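Local coordinates for DHHA1 domain protein (Clostridium perfringens, PDB 3KEW), which probably hydrolyses mischarged alanine-specific tRNA, as the related zinc-binding editing domains of alanyl-tRNA synthetases do, at residues D10-E15 against T203-V208; D60-E63 against V68-V71; K137-A142 against R212-H217. All coordinates share one frame; numbering follows the deposited sequence.

Interaction 1. Residues D10-E15 against T203-V208; sequences DQYIKE and TRDLQV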
ATOM      1  N   ASP A  10      -9.924  -4.384  -7.685  1.00 44.61           N
ATOM      2  CA  ASP A  10     -10.002  -5.436  -6.679  1.00 44.52           C
ATOM      3  C   ASP A  10      -8.582  -5.794  -6.256  1.00 44.64           C
ATOM      4  O   ASP A  10      -7.847  -6.467  -6.982  1.00 40.40           O
ATOM      5  CB  ASP A  10     -10.734  -6.663  -7.238  1.00 41.95           C
ATOM      6  CG  ASP A  10     -10.940  -7.770  -6.199  1.00 49.77           C
ATOM      7  OD1 ASP A  10     -11.601  -8.760  -6.560  1.00 49.57           O
ATOM      8  OD2 ASP A  10     -10.463  -7.672  -5.037  1.00 46.80           O
ATOM      9  N   GLN A  11      -8.214  -5.357  -5.059  1.00 45.74           N
ATOM     10  CA  GLN A  11      -6.851  -5.537  -4.557  1.00 45.23           C
ATOM     11  C   GLN A  11      -6.519  -6.972  -4.140  1.00 40.20           C
ATOM     12  O   GLN A  11      -5.375  -7.267  -3.836  1.00 40.30           O
ATOM     13  CB  GLN A  11      -6.565  -4.566  -3.404  1.00 43.59           C
ATOM     14  CG  GLN A  11      -7.529  -4.633  -2.238  1.00 46.03           C
ATOM     15  CD  GLN A  11      -8.674  -3.655  -2.371  1.00 44.34           C
ATOM     16  OE1 GLN A  11      -9.554  -3.825  -3.214  1.00 52.29           O
ATOM     17  NE2 GLN A  11      -8.675  -2.628  -1.534  1.00 53.36           N
ATOM     18  N   TYR A  12      -7.522  -7.849  -4.128  1.00 41.95           N
ATOM     19  CA  TYR A  12      -7.326  -9.244  -3.748  1.00 42.81           C
ATOM     20  C   TYR A  12      -7.150 -10.187  -4.927  1.00 44.95           C
ATOM     21  O   TYR A  12      -6.929 -11.378  -4.720  1.00 45.02           O
ATOM     22  CB  TYR A  12      -8.457  -9.735  -2.846  1.00 44.82           C
ATOM     23  CG  TYR A  12      -8.432  -9.116  -1.470  1.00 46.72           C
ATOM     24  CD1 TYR A  12      -9.279  -8.054  -1.150  1.00 49.31           C
ATOM     25  CD2 TYR A  12      -7.561  -9.584  -0.491  1.00 41.88           C
ATOM     26  CE1 TYR A  12      -9.258  -7.482   0.103  1.00 52.15           C
ATOM     27  CE2 TYR A  12      -7.525  -9.003   0.771  1.00 48.99           C
ATOM     28  CZ  TYR A  12      -8.383  -7.958   1.062  1.00 49.69           C
ATOM     29  OH  TYR A  12      -8.367  -7.378   2.312  1.00 48.74           O
ATOM     30  N   ILE A  13      -7.240  -9.662  -6.152  1.00 48.53           N
ATOM     31  CA  ILE A  13      -6.954 -10.451  -7.351  1.00 45.11           C
ATOM     32  C   ILE A  13      -5.467 -10.793  -7.351  1.00 45.81           C
ATOM     33  O   ILE A  13      -4.618  -9.895  -7.358  1.00 47.88           O
ATOM     34  CB  ILE A  13      -7.339  -9.709  -8.672  1.00 49.77           C
ATOM     35  CG1 ILE A  13      -8.854  -9.542  -8.792  1.00 45.51           C
ATOM     36  CG2 ILE A  13      -6.795 -10.449  -9.909  1.00 47.07           C
ATOM     37  CD1 ILE A  13      -9.274  -8.645  -9.944  1.00 45.07           C
ATOM     38  N   LYS A  14      -5.163 -12.087  -7.317  1.00 44.95           N
ATOM     39  CA  LYS A  14      -3.776 -12.544  -7.337  1.00 48.05           C
ATOM     40  C   LYS A  14      -3.388 -13.335  -8.594  1.00 48.18           C
ATOM     41  O   LYS A  14      -2.201 -13.548  -8.851  1.00 48.97           O
ATOM     42  CB  LYS A  14      -3.445 -13.327  -6.057  1.00 50.82           C
ATOM     43  CG  LYS A  14      -4.187 -14.641  -5.860  1.00 45.66           C
ATOM     44  CD  LYS A  14      -3.750 -15.283  -4.535  1.00 55.64           C
ATOM     45  CE  LYS A  14      -3.788 -16.805  -4.583  1.00 62.13           C
ATOM     46  NZ  LYS A  14      -5.117 -17.362  -4.225  1.00 69.94           N
ATOM     47  N   GLU A  15      -4.389 -13.783  -9.356  1.00 51.64           N
ATOM     48  CA  GLU A  15      -4.187 -14.405 -10.677  1.00 50.68           C
ATOM     49  C   GLU A  15      -5.156 -13.795 -11.666  1.00 50.73           C
ATOM     50  O   GLU A  15      -6.320 -13.531 -11.322  1.00 49.86           O
ATOM     51  CB  GLU A  15      -4.457 -15.901 -10.655  1.00 50.43           C
ATOM     52  CG  GLU A  15      -3.598 -16.715  -9.728  1.00 65.96           C
ATOM     53  CD  GLU A  15      -4.174 -18.095  -9.522  1.00 73.02           C
ATOM     54  OE1 GLU A  15      -4.096 -18.601  -8.382  1.00 78.73           O
ATOM     55  OE2 GLU A  15      -4.719 -18.659 -10.500  1.00 65.85           O
ATOM     56  N   THR A 203      -9.527  -4.110   8.759  1.00 43.38           N
ATOM     57  CA  THR A 203      -8.437  -4.111   9.755  1.00 41.55           C
ATOM     58  C   THR A 203      -8.083  -5.519  10.278  1.00 44.57           C
ATOM     59  O   THR A 203      -6.947  -5.756  10.700  1.00 42.04           O
ATOM     60  CB  THR A 203      -8.714  -3.144  10.934  1.00 47.13           C
ATOM     61  OG1 THR A 203      -9.939  -3.512  11.585  1.00 49.04           O
ATOM     62  CG2 THR A 203      -8.795  -1.667  10.445  1.00 35.26           C
ATOM     63  N   ARG A 204      -9.042  -6.453  10.229  1.00 48.03           N
ATOM     64  CA  ARG A 204      -8.804  -7.852  10.639  1.00 49.37           C
ATOM     65  C   ARG A 204      -7.705  -8.517   9.816  1.00 48.20           C
ATOM     66  O   ARG A 204      -6.937  -9.327  10.342  1.00 42.17           O
ATOM     67  CB  ARG A 204     -10.102  -8.672  10.580  1.00 52.78           C
ATOM     68  CG  ARG A 204     -10.036 -10.130  11.057  1.00 58.86           C
ATOM     69  CD  ARG A 204      -9.439 -10.303  12.454  1.00 67.61           C
ATOM     70  NE  ARG A 204      -9.225 -11.716  12.782  1.00 74.85           N
ATOM     71  CZ  ARG A 204      -8.158 -12.433  12.423  1.00 73.70           C
ATOM     72  NH1 ARG A 204      -7.173 -11.889  11.713  1.00 64.31           N
ATOM     73  NH2 ARG A 204      -8.078 -13.707  12.780  1.00 70.96           N
ATOM     74  N   ASP A 205      -7.615  -8.144   8.536  1.00 48.72           N
ATOM     75  CA  ASP A 205      -6.543  -8.602   7.641  1.00 44.67           C
ATOM     76  C   ASP A 205      -5.118  -8.292   8.107  1.00 42.70           C
ATOM     77  O   ASP A 205      -4.165  -8.912   7.633  1.00 43.40           O
ATOM     78  CB  ASP A 205      -6.752  -8.039   6.235  1.00 51.69           C
ATOM     79  CG  ASP A 205      -7.599  -8.943   5.354  1.00 59.69           C
ATOM     80  OD1 ASP A 205      -7.427  -8.887   4.119  1.00 59.74           O
ATOM     81  OD2 ASP A 205      -8.426  -9.717   5.883  1.00 70.73           O
ATOM     82  N   LEU A 206      -4.971  -7.342   9.033  1.00 45.03           N
ATOM     83  CA  LEU A 206      -3.669  -7.043   9.637  1.00 48.49           C
ATOM     84  C   LEU A 206      -3.145  -8.118  10.589  1.00 46.97           C
ATOM     85  O   LEU A 206      -1.944  -8.168  10.837  1.00 49.44           O
ATOM     86  CB  LEU A 206      -3.724  -5.718  10.384  1.00 47.45           C
ATOM     87  CG  LEU A 206      -3.256  -4.400   9.773  1.00 52.37           C
ATOM     88  CD1 LEU A 206      -3.107  -4.466   8.276  1.00 49.07           C
ATOM     89  CD2 LEU A 206      -4.249  -3.335  10.167  1.00 51.73           C
ATOM     90  N   GLN A 207      -4.052  -8.941  11.129  1.00 48.58           N
ATOM     91  CA  GLN A 207      -3.773 -10.026  12.107  1.00 51.34           C
ATOM     92  C   GLN A 207      -3.404  -9.472  13.481  1.00 51.21           C
ATOM     93  O   GLN A 207      -4.151  -9.634  14.454  1.00 55.25           O
ATOM     94  CB  GLN A 207      -2.684 -11.020  11.635  1.00 45.76           C
ATOM     95  CG  GLN A 207      -2.878 -11.662  10.249  1.00 58.49           C
ATOM     96  CD  GLN A 207      -1.603 -12.368   9.750  1.00 60.44           C
ATOM     97  OE1 GLN A 207      -0.856 -12.957  10.533  1.00 76.13           O
ATOM     98  NE2 GLN A 207      -1.355 -12.302   8.452  1.00 60.38           N
ATOM     99  N   VAL A 208      -2.248  -8.816  13.534  1.00 49.80           N
ATOM    100  CA  VAL A 208      -1.671  -8.261  14.753  1.00 48.80           C
ATOM    101  C   VAL A 208      -0.672  -7.150  14.373  1.00 47.50           C
ATOM    102  O   VAL A 208      -0.080  -7.172  13.290  1.00 49.15           O
ATOM    103  CB  VAL A 208      -1.018  -9.397  15.620  1.00 47.68           C
ATOM    104  CG1 VAL A 208       0.197 -10.003  14.924  1.00 46.61           C
ATOM    105  CG2 VAL A 208      -0.692  -8.931  17.036  1.00 45.07           C
TER

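Interaction 2. Residues D60-E63 against V68-V71; sequences DVYE and VYHV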
ATOM      1  N   ASP A  60      10.692  -6.646 -12.230  1.00 53.39           N
ATOM      2  CA  ASP A  60      10.456  -5.255 -11.872  1.00 58.14           C
ATOM      3  C   ASP A  60       9.154  -4.807 -12.505  1.00 55.24           C
ATOM      4  O   ASP A  60       8.777  -5.284 -13.582  1.00 53.40           O
ATOM      5  CB  ASP A  60      11.609  -4.361 -12.360  1.00 60.12           C
ATOM      6  CG  ASP A  60      11.554  -2.952 -11.782  1.00 64.95           C
ATOM      7  OD1 ASP A  60      11.131  -2.786 -10.611  1.00 65.17           O
ATOM      8  OD2 ASP A  60      11.943  -2.006 -12.505  1.00 69.13           O
ATOM      9  N   VAL A  61       8.450  -3.921 -11.812  1.00 55.28           N
ATOM     10  CA  VAL A  61       7.260  -3.285 -12.350  1.00 51.12           C
ATOM     11  C   VAL A  61       7.399  -1.800 -12.059  1.00 54.28           C
ATOM     12  O   VAL A  61       7.719  -1.406 -10.934  1.00 52.90           O
ATOM     13  CB  VAL A  61       5.939  -3.835 -11.735  1.00 48.54           C
ATOM     14  CG1 VAL A  61       4.744  -3.213 -12.415  1.00 39.91           C
ATOM     15  CG2 VAL A  61       5.840  -5.332 -11.882  1.00 49.26           C
ATOM     16  N   TYR A  62       7.195  -0.983 -13.084  1.00 55.54           N
ATOM     17  CA  TYR A  62       7.231   0.462 -12.934  1.00 56.80           C
ATOM     18  C   TYR A  62       6.138   1.097 -13.777  1.00 55.60           C
ATOM     19  O   TYR A  62       5.600   0.465 -14.690  1.00 53.92           O
ATOM     20  CB  TYR A  62       8.615   1.018 -13.308  1.00 59.70           C
ATOM     21  CG  TYR A  62       9.037   0.790 -14.751  1.00 58.97           C
ATOM     22  CD1 TYR A  62       9.667  -0.396 -15.138  1.00 59.25           C
ATOM     23  CD2 TYR A  62       8.829   1.774 -15.723  1.00 59.61           C
ATOM     24  CE1 TYR A  62      10.062  -0.602 -16.461  1.00 61.21           C
ATOM     25  CE2 TYR A  62       9.220   1.579 -17.044  1.00 59.81           C
ATOM     26  CZ  TYR A  62       9.843   0.395 -17.405  1.00 61.91           C
ATOM     27  OH  TYR A  62      10.226   0.199 -18.715  1.00 62.80           O
ATOM     28  N   GLU A  63       5.812   2.346 -13.462  1.00 60.63           N
ATOM     29  CA  GLU A  63       4.846   3.108 -14.233  1.00 62.99           C
ATOM     30  C   GLU A  63       5.539   4.267 -14.938  1.00 68.38           C
ATOM     31  O   GLU A  63       6.301   5.011 -14.321  1.00 67.92           O
ATOM     32  CB  GLU A  63       3.714   3.631 -13.347  1.00 61.87           C
ATOM     33  CG  GLU A  63       2.532   4.196 -14.129  1.00 65.74           C
ATOM     34  CD  GLU A  63       1.405   4.695 -13.244  1.00 70.03           C
ATOM     35  OE1 GLU A  63       1.167   4.088 -12.177  1.00 77.48           O
ATOM     36  OE2 GLU A  63       0.750   5.692 -13.623  1.00 73.34           O
ATOM     37  N   VAL A  68       1.804   0.845 -17.039  1.00 56.41           N
ATOM     38  CA  VAL A  68       2.505  -0.086 -16.176  1.00 52.75           C
ATOM     39  C   VAL A  68       3.339  -1.065 -17.014  1.00 49.25           C
ATOM     40  O   VAL A  68       2.794  -1.842 -17.806  1.00 49.98           O
ATOM     41  CB  VAL A  68       1.509  -0.845 -15.238  1.00 48.24           C
ATOM     42  CG1 VAL A  68       2.247  -1.813 -14.347  1.00 43.74           C
ATOM     43  CG2 VAL A  68       0.700   0.130 -14.388  1.00 48.15           C
ATOM     44  N   TYR A  69       4.653  -1.023 -16.819  1.00 49.66           N
ATOM     45  CA  TYR A  69       5.596  -1.868 -17.553  1.00 50.21           C
ATOM     46  C   TYR A  69       6.173  -2.987 -16.704  1.00 51.98           C
ATOM     47  O   TYR A  69       6.593  -2.763 -15.576  1.00 54.39           O
ATOM     48  CB  TYR A  69       6.749  -1.033 -18.106  1.00 53.25           C
ATOM     49  CG  TYR A  69       6.338  -0.008 -19.137  1.00 58.12           C
ATOM     50  CD1 TYR A  69       6.001   1.288 -18.760  1.00 56.35           C
ATOM     51  CD2 TYR A  69       6.285  -0.336 -20.490  1.00 64.10           C
ATOM     52  CE1 TYR A  69       5.617   2.234 -19.699  1.00 64.53           C
ATOM     53  CE2 TYR A  69       5.903   0.610 -21.445  1.00 66.48           C
ATOM     54  CZ  TYR A  69       5.575   1.893 -21.039  1.00 63.53           C
ATOM     55  OH  TYR A  69       5.192   2.838 -21.968  1.00 62.89           O
ATOM     56  N   HIS A  70       6.233  -4.179 -17.279  1.00 53.23           N
ATOM     57  CA  HIS A  70       6.699  -5.368 -16.586  1.00 54.97           C
ATOM     58  C   HIS A  70       8.023  -5.814 -17.193  1.00 59.10           C
ATOM     59  O   HIS A  70       8.111  -6.064 -18.398  1.00 58.70           O
ATOM     60  CB  HIS A  70       5.656  -6.493 -16.699  1.00 55.78           C
ATOM     61  CG  HIS A  70       4.275  -6.084 -16.276  1.00 52.58           C
ATOM     62  ND1 HIS A  70       3.509  -5.185 -16.988  1.00 52.28           N
ATOM     63  CD2 HIS A  70       3.524  -6.450 -15.209  1.00 52.33           C
ATOM     64  CE1 HIS A  70       2.350  -5.009 -16.376  1.00 52.87           C
ATOM     65  NE2 HIS A  70       2.334  -5.769 -15.296  1.00 49.70           N
ATOM     66  N   VAL A  71       9.051  -5.904 -16.353  1.00 58.89           N
ATOM     67  CA  VAL A  71      10.370  -6.340 -16.795  1.00 56.02           C
ATOM     68  C   VAL A  71      10.472  -7.860 -16.659  1.00 57.88           C
ATOM     69  O   VAL A  71      10.477  -8.401 -15.553  1.00 60.45           O
ATOM     70  CB  VAL A  71      11.504  -5.599 -16.033  1.00 57.22           C
ATOM     71  CG1 VAL A  71      12.871  -6.112 -16.453  1.00 51.96           C
ATOM     72  CG2 VAL A  71      11.412  -4.100 -16.280  1.00 48.18           C
TER

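Interaction 3. Residues K137-A142 against R212-H217; sequences KTIREA and RRWEKH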
ATOM      1  N   LYS A 137       4.231   4.815  28.069  1.00 57.20           N
ATOM      2  CA  LYS A 137       2.824   4.620  28.400  1.00 55.10           C
ATOM      3  C   LYS A 137       1.891   4.912  27.219  1.00 51.19           C
ATOM      4  O   LYS A 137       1.045   4.091  26.889  1.00 47.79           O
ATOM      5  CB  LYS A 137       2.435   5.473  29.618  1.00 58.50           C
ATOM      6  CG  LYS A 137       0.945   5.435  29.960  1.00 56.86           C
ATOM      7  CD  LYS A 137       0.624   6.280  31.178  1.00 62.39           C
ATOM      8  CE  LYS A 137      -0.866   6.591  31.242  1.00 69.96           C
ATOM      9  NZ  LYS A 137      -1.313   6.964  32.609  1.00 76.47           N
ATOM     10  N   THR A 138       2.061   6.073  26.588  1.00 54.00           N
ATOM     11  CA  THR A 138       1.171   6.520  25.506  1.00 55.41           C
ATOM     12  C   THR A 138       1.363   5.686  24.242  1.00 48.76           C
ATOM     13  O   THR A 138       0.398   5.372  23.552  1.00 53.29           O
ATOM     14  CB  THR A 138       1.366   8.015  25.163  1.00 57.54           C
ATOM     15  OG1 THR A 138       2.758   8.278  24.982  1.00 65.63           O
ATOM     16  CG2 THR A 138       0.827   8.910  26.280  1.00 58.92           C
ATOM     17  N   ILE A 139       2.614   5.330  23.965  1.00 42.54           N
ATOM     18  CA  ILE A 139       2.962   4.480  22.838  1.00 46.74           C
ATOM     19  C   ILE A 139       2.308   3.102  22.969  1.00 51.62           C
ATOM     20  O   ILE A 139       1.628   2.638  22.036  1.00 51.70           O
ATOM     21  CB  ILE A 139       4.493   4.406  22.665  1.00 46.02           C
ATOM     22  CG1 ILE A 139       5.014   5.758  22.154  1.00 40.67           C
ATOM     23  CG2 ILE A 139       4.902   3.256  21.719  1.00 54.48           C
ATOM     24  CD1 ILE A 139       6.511   5.850  22.038  1.00 51.89           C
ATOM     25  N   ARG A 140       2.450   2.484  24.146  1.00 50.14           N
ATOM     26  CA  ARG A 140       1.831   1.172  24.409  1.00 46.52           C
ATOM     27  C   ARG A 140       0.303   1.219  24.419  1.00 43.59           C
ATOM     28  O   ARG A 140      -0.341   0.241  24.052  1.00 46.00           O
ATOM     29  CB  ARG A 140       2.372   0.530  25.696  1.00 47.92           C
ATOM     30  CG  ARG A 140       3.859   0.153  25.649  1.00 39.22           C
ATOM     31  CD  ARG A 140       4.165  -0.851  24.577  1.00 44.88           C
ATOM     32  NE  ARG A 140       5.608  -1.057  24.445  1.00 48.63           N
ATOM     33  CZ  ARG A 140       6.193  -1.701  23.436  1.00 49.89           C
ATOM     34  NH1 ARG A 140       5.465  -2.199  22.446  1.00 43.51           N
ATOM     35  NH2 ARG A 140       7.515  -1.840  23.418  1.00 46.47           N
ATOM     36  N   GLU A 141      -0.277   2.355  24.817  1.00 40.14           N
ATOM     37  CA  GLU A 141      -1.731   2.531  24.726  1.00 45.13           C
ATOM     38  C   GLU A 141      -2.229   2.614  23.272  1.00 47.02           C
ATOM     39  O   GLU A 141      -3.336   2.161  22.958  1.00 46.52           O
ATOM     40  CB  GLU A 141      -2.182   3.764  25.513  1.00 43.41           C
ATOM     41  CG  GLU A 141      -2.273   3.530  27.008  1.00 55.52           C
ATOM     42  CD  GLU A 141      -2.502   4.805  27.815  1.00 60.21           C
ATOM     43  OE1 GLU A 141      -2.600   5.903  27.219  1.00 69.89           O
ATOM     44  OE2 GLU A 141      -2.580   4.704  29.058  1.00 71.36           O
ATOM     45  N   ALA A 142      -1.412   3.190  22.390  1.00 46.13           N
ATOM     46  CA  ALA A 142      -1.765   3.272  20.970  1.00 45.79           C
ATOM     47  C   ALA A 142      -1.659   1.906  20.286  1.00 40.48           C
ATOM     48  O   ALA A 142      -2.537   1.536  19.514  1.00 41.50           O
ATOM     49  CB  ALA A 142      -0.908   4.318  20.256  1.00 43.12           C
ATOM     50  N   ARG A 212       7.989  -2.214  17.908  1.00 45.02           N
ATOM     51  CA  ARG A 212       9.274  -2.838  18.219  0.50 43.75           C
ATOM     52  C   ARG A 212      10.113  -2.008  19.181  1.00 46.07           C
ATOM     53  O   ARG A 212      10.590  -2.503  20.207  1.00 45.30           O
ATOM     54  CB  ARG A 212      10.070  -3.018  16.921  0.50 46.07           C
ATOM     55  CG  ARG A 212       9.747  -4.272  16.138  0.50 50.21           C
ATOM     56  CD  ARG A 212      10.623  -5.412  16.609  0.50 52.17           C
ATOM     57  NE  ARG A 212      10.468  -6.602  15.784  0.50 56.38           N
ATOM     58  CZ  ARG A 212      11.225  -6.892  14.731  0.50 50.90           C
ATOM     59  NH1 ARG A 212      12.200  -6.075  14.354  0.50 44.62           N
ATOM     60  NH2 ARG A 212      10.999  -8.007  14.055  0.50 45.33           N
ATOM     61  N   ARG A 213      10.302  -0.742  18.812  1.00 44.33           N
ATOM     62  CA  ARG A 213      11.168   0.206  19.512  1.00 45.85           C
ATOM     63  C   ARG A 213      10.865   1.588  18.959  1.00 44.58           C
ATOM     64  O   ARG A 213      10.202   1.709  17.936  1.00 43.42           O
ATOM     65  CB  ARG A 213      12.650  -0.121  19.267  1.00 43.25           C
ATOM     66  CG  ARG A 213      13.008  -0.264  17.800  1.00 46.41           C
ATOM     67  CD  ARG A 213      14.369  -0.908  17.613  1.00 49.42           C
ATOM     68  NE  ARG A 213      15.442   0.085  17.578  1.00 65.78           N
ATOM     69  CZ  ARG A 213      16.241   0.388  18.598  1.00 74.41           C
ATOM     70  NH1 ARG A 213      16.113  -0.214  19.768  1.00 80.11           N
ATOM     71  NH2 ARG A 213      17.178   1.308  18.444  1.00 79.13           N
ATOM     72  N   TRP A 214      11.354   2.623  19.633  1.00 49.42           N
ATOM     73  CA  TRP A 214      11.176   3.999  19.190  1.00 50.53           C
ATOM     74  C   TRP A 214      12.351   4.851  19.650  1.00 56.47           C
ATOM     75  O   TRP A 214      13.012   4.522  20.638  1.00 53.33           O
ATOM     76  CB  TRP A 214       9.860   4.581  19.710  1.00 52.78           C
ATOM     77  CG  TRP A 214       9.740   4.545  21.200  1.00 61.08           C
ATOM     78  CD1 TRP A 214      10.112   5.524  22.077  1.00 59.81           C
ATOM     79  CD2 TRP A 214       9.214   3.469  21.997  1.00 64.89           C
ATOM     80  NE1 TRP A 214       9.845   5.130  23.367  1.00 65.47           N
ATOM     81  CE2 TRP A 214       9.300   3.872  23.349  1.00 67.00           C
ATOM     82  CE3 TRP A 214       8.678   2.205  21.699  1.00 60.17           C
ATOM     83  CZ2 TRP A 214       8.868   3.056  24.406  1.00 61.09           C
ATOM     84  CZ3 TRP A 214       8.252   1.397  22.750  1.00 58.54           C
ATOM     85  CH2 TRP A 214       8.348   1.828  24.085  1.00 55.51           C
ATOM     86  N   GLU A 215      12.615   5.932  18.922  1.00 55.63           N
ATOM     87  CA  GLU A 215      13.614   6.922  19.331  1.00 58.65           C
ATOM     88  C   GLU A 215      13.244   8.313  18.826  1.00 59.07           C
ATOM     89  O   GLU A 215      12.358   8.459  17.973  1.00 57.82           O
ATOM     90  CB  GLU A 215      15.028   6.529  18.879  1.00 53.60           C
ATOM     91  CG  GLU A 215      15.214   6.363  17.389  1.00 57.31           C
ATOM     92  CD  GLU A 215      16.541   5.702  17.037  1.00 64.73           C
ATOM     93  OE1 GLU A 215      17.174   6.137  16.054  1.00 69.77           O
ATOM     94  OE2 GLU A 215      16.956   4.748  17.736  1.00 68.54           O
ATOM     95  N   LYS A 216      13.909   9.329  19.378  1.00 57.34           N
ATOM     96  CA  LYS A 216      13.679  10.704  18.959  0.50 58.24           C
ATOM     97  C   LYS A 216      14.331  10.952  17.598  1.00 56.86           C
ATOM     98  O   LYS A 216      15.452  10.511  17.342  1.00 56.76           O
ATOM     99  CB  LYS A 216      14.184  11.689  20.027  0.50 59.34           C
ATOM    100  CG  LYS A 216      13.980  13.173  19.689  0.50 65.79           C
ATOM    101  CD  LYS A 216      13.481  13.986  20.881  0.50 68.85           C
ATOM    102  CE  LYS A 216      11.956  14.004  20.944  0.50 66.53           C
ATOM    103  NZ  LYS A 216      11.457  14.995  21.935  0.50 64.32           N
ATOM    104  N   HIS A 217      13.602  11.627  16.715  1.00 54.28           N
ATOM    105  CA  HIS A 217      14.175  12.094  15.458  1.00 53.46           C
ATOM    106  C   HIS A 217      13.765  13.545  15.267  1.00 54.73           C
ATOM    107  O   HIS A 217      12.602  13.832  14.950  1.00 54.11           O
ATOM    108  CB  HIS A 217      13.745  11.239  14.264  1.00 57.07           C
ATOM    109  CG  HIS A 217      14.511  11.547  13.016  1.00 57.14           C
ATOM    110  ND1 HIS A 217      14.135  12.541  12.139  1.00 53.51           N
ATOM    111  CD2 HIS A 217      15.657  11.022  12.523  1.00 57.24           C
ATOM    112  CE1 HIS A 217      15.006  12.602  11.148  1.00 58.55           C
ATOM    113  NE2 HIS A 217      15.943  11.692  11.359  1.00 57.68           N
TER

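Interaction 1. Residues D10-E15 against T203-V208
Y12 and D205 join a type I beta turn, D10 to I13, to the 3-10 turn around R204-L206, tying the loop that leads into barrel strand 15-26 to the loop before strand 209-217. The polar contact is one short side-chain hydrogen bond: the hydroxyl OH of Y12 donates to OD1 of D205 at 2.5 Å. The two side chains reach toward each other across the gap, and the tyrosine ring stands at 90° to the carboxylate, so that OH meets OD1 from 47° above the carboxylate plane. Tyrosine suits this place because its long rigid ring spans backbones whose CA atoms, of Y12 and D205, are 11.4 Å apart; aspartate offers a short acceptor. The same hydroxyl bonds to the backbone N of R201, which probably helps fix the ring's direction, and P200 packs beside both side chains. OD2 of D10 accepts from the backbone N of Y12 at 3.1 Å, an Asx turn that holds the backbone from which the ring projects. With CG anti to the carbonyl carbon (chi1 -70°), the Y12 ring presents its edge to D205: OD1 lies near the ring plane, and the short bond puts it 3.3 Å from CZ of Y12.

Interaction 2. Residues D60-E63 against V68-V71
A beta hairpin, formed by strands 56-64 and 67-72, brings Y62 against Y69 as a hydrogen-bonded antiparallel pair. The backbone N of Y69 donates to O of Y62 at 2.8 Å, almost in line with the carbonyl, and the N of Y62 returns a bond to O of Y69 at 3.1 Å. Two residues along, the N of V71 donates to O of D60 at 2.9 Å.

On the face carrying both tyrosines, CB of Y69 lies over the Y62 ring in a CH-pi contact, 3.7 Å from its centroid and 22° off the normal. Y62 can lie across its partner because its CG sits between the backbone N and the carbonyl carbon (chi1 62°), which swings the ring over the neighbouring strand. The two ring planes are only 20° apart, but their centroids are separated by 5.3 Å and the offset leaves little stacking. CG2 of V71 meets the edge of the Y62 ring in its plane.

The hairpin belongs to a closed antiparallel barrel in which strand 29-34 flanks 67-72; ND1 of H31, from that strand, is hydrogen-bonded to the hydroxyl of Y62. The other face carries V61, V68 and H70, all buried, with the exposed E63 at its end, and beta-branched valines suit its extended backbone. CG1 of V61 packs tightly on CG1 of V68, at 3.5 Å. H70 brings polar atoms among these valines, its NE2 hydrogen-bonded to OG1 of T37.

Interaction 3. Residues K137-A142 against R212-H217
I139 sets its CD1 methyl on one face of the W214 indole, 3.4 Å from the centroid of the five-membered ring and only 2° off the normal. This is a CH-pi contact, and CD1 is almost equally distant from all five atoms of that ring. The second methyl branch, CG2 of I139, reaches the six-membered ring at CE3 of W214, 3.9 Å away. A branched aliphatic chain is well suited to this, since its two ends spread over both halves of the wide indole.

Besides this flat face the broad indole offers an edge, and R140 comes to it. Its NH2 lies at the ring's edge, 3.4 Å from CZ3 of W214, while CZ3 sits over one face of the guanidinium; the two planes are 73° apart, so the groups meet without stacking. The long arginine chain, whose bend at chi2 (-61°) brings the guanidinium toward the strand, can reach the indole while NH1 still forms a salt bridge with E143 and a hydrogen bond with O of I211; these partners hold the charged end in place. W214 in turn touches T221 and I223 of the adjacent strand.

Helix 136-152 thus packs on strand 209-217, the outermost strand of a four-stranded antiparallel sheet, with strand 220-227 beside it and helix 88-112 touching the helix through F108 and F112.

Interaction 2 lies in the closed barrel built from the first part of the chain, whereas interaction 3 ties helix 136-152 to the edge of the four-stranded sheet; their centres are about 37 Å apart, on opposite sides of the chain's centre. Interaction 1 is about 22 Å from interaction 2 and 27 Å from interaction 3, centre to centre. The hairpin of interaction 2 falls between the two halves of interaction 1 in sequence, while interactions 1 and 3 alternate along the chain. Of the three, interaction 1 joins the loop leading into the barrel to the part of the chain carrying the zinc ligands H98, H102 and C195; interactions 2 and 3 each hold one part together.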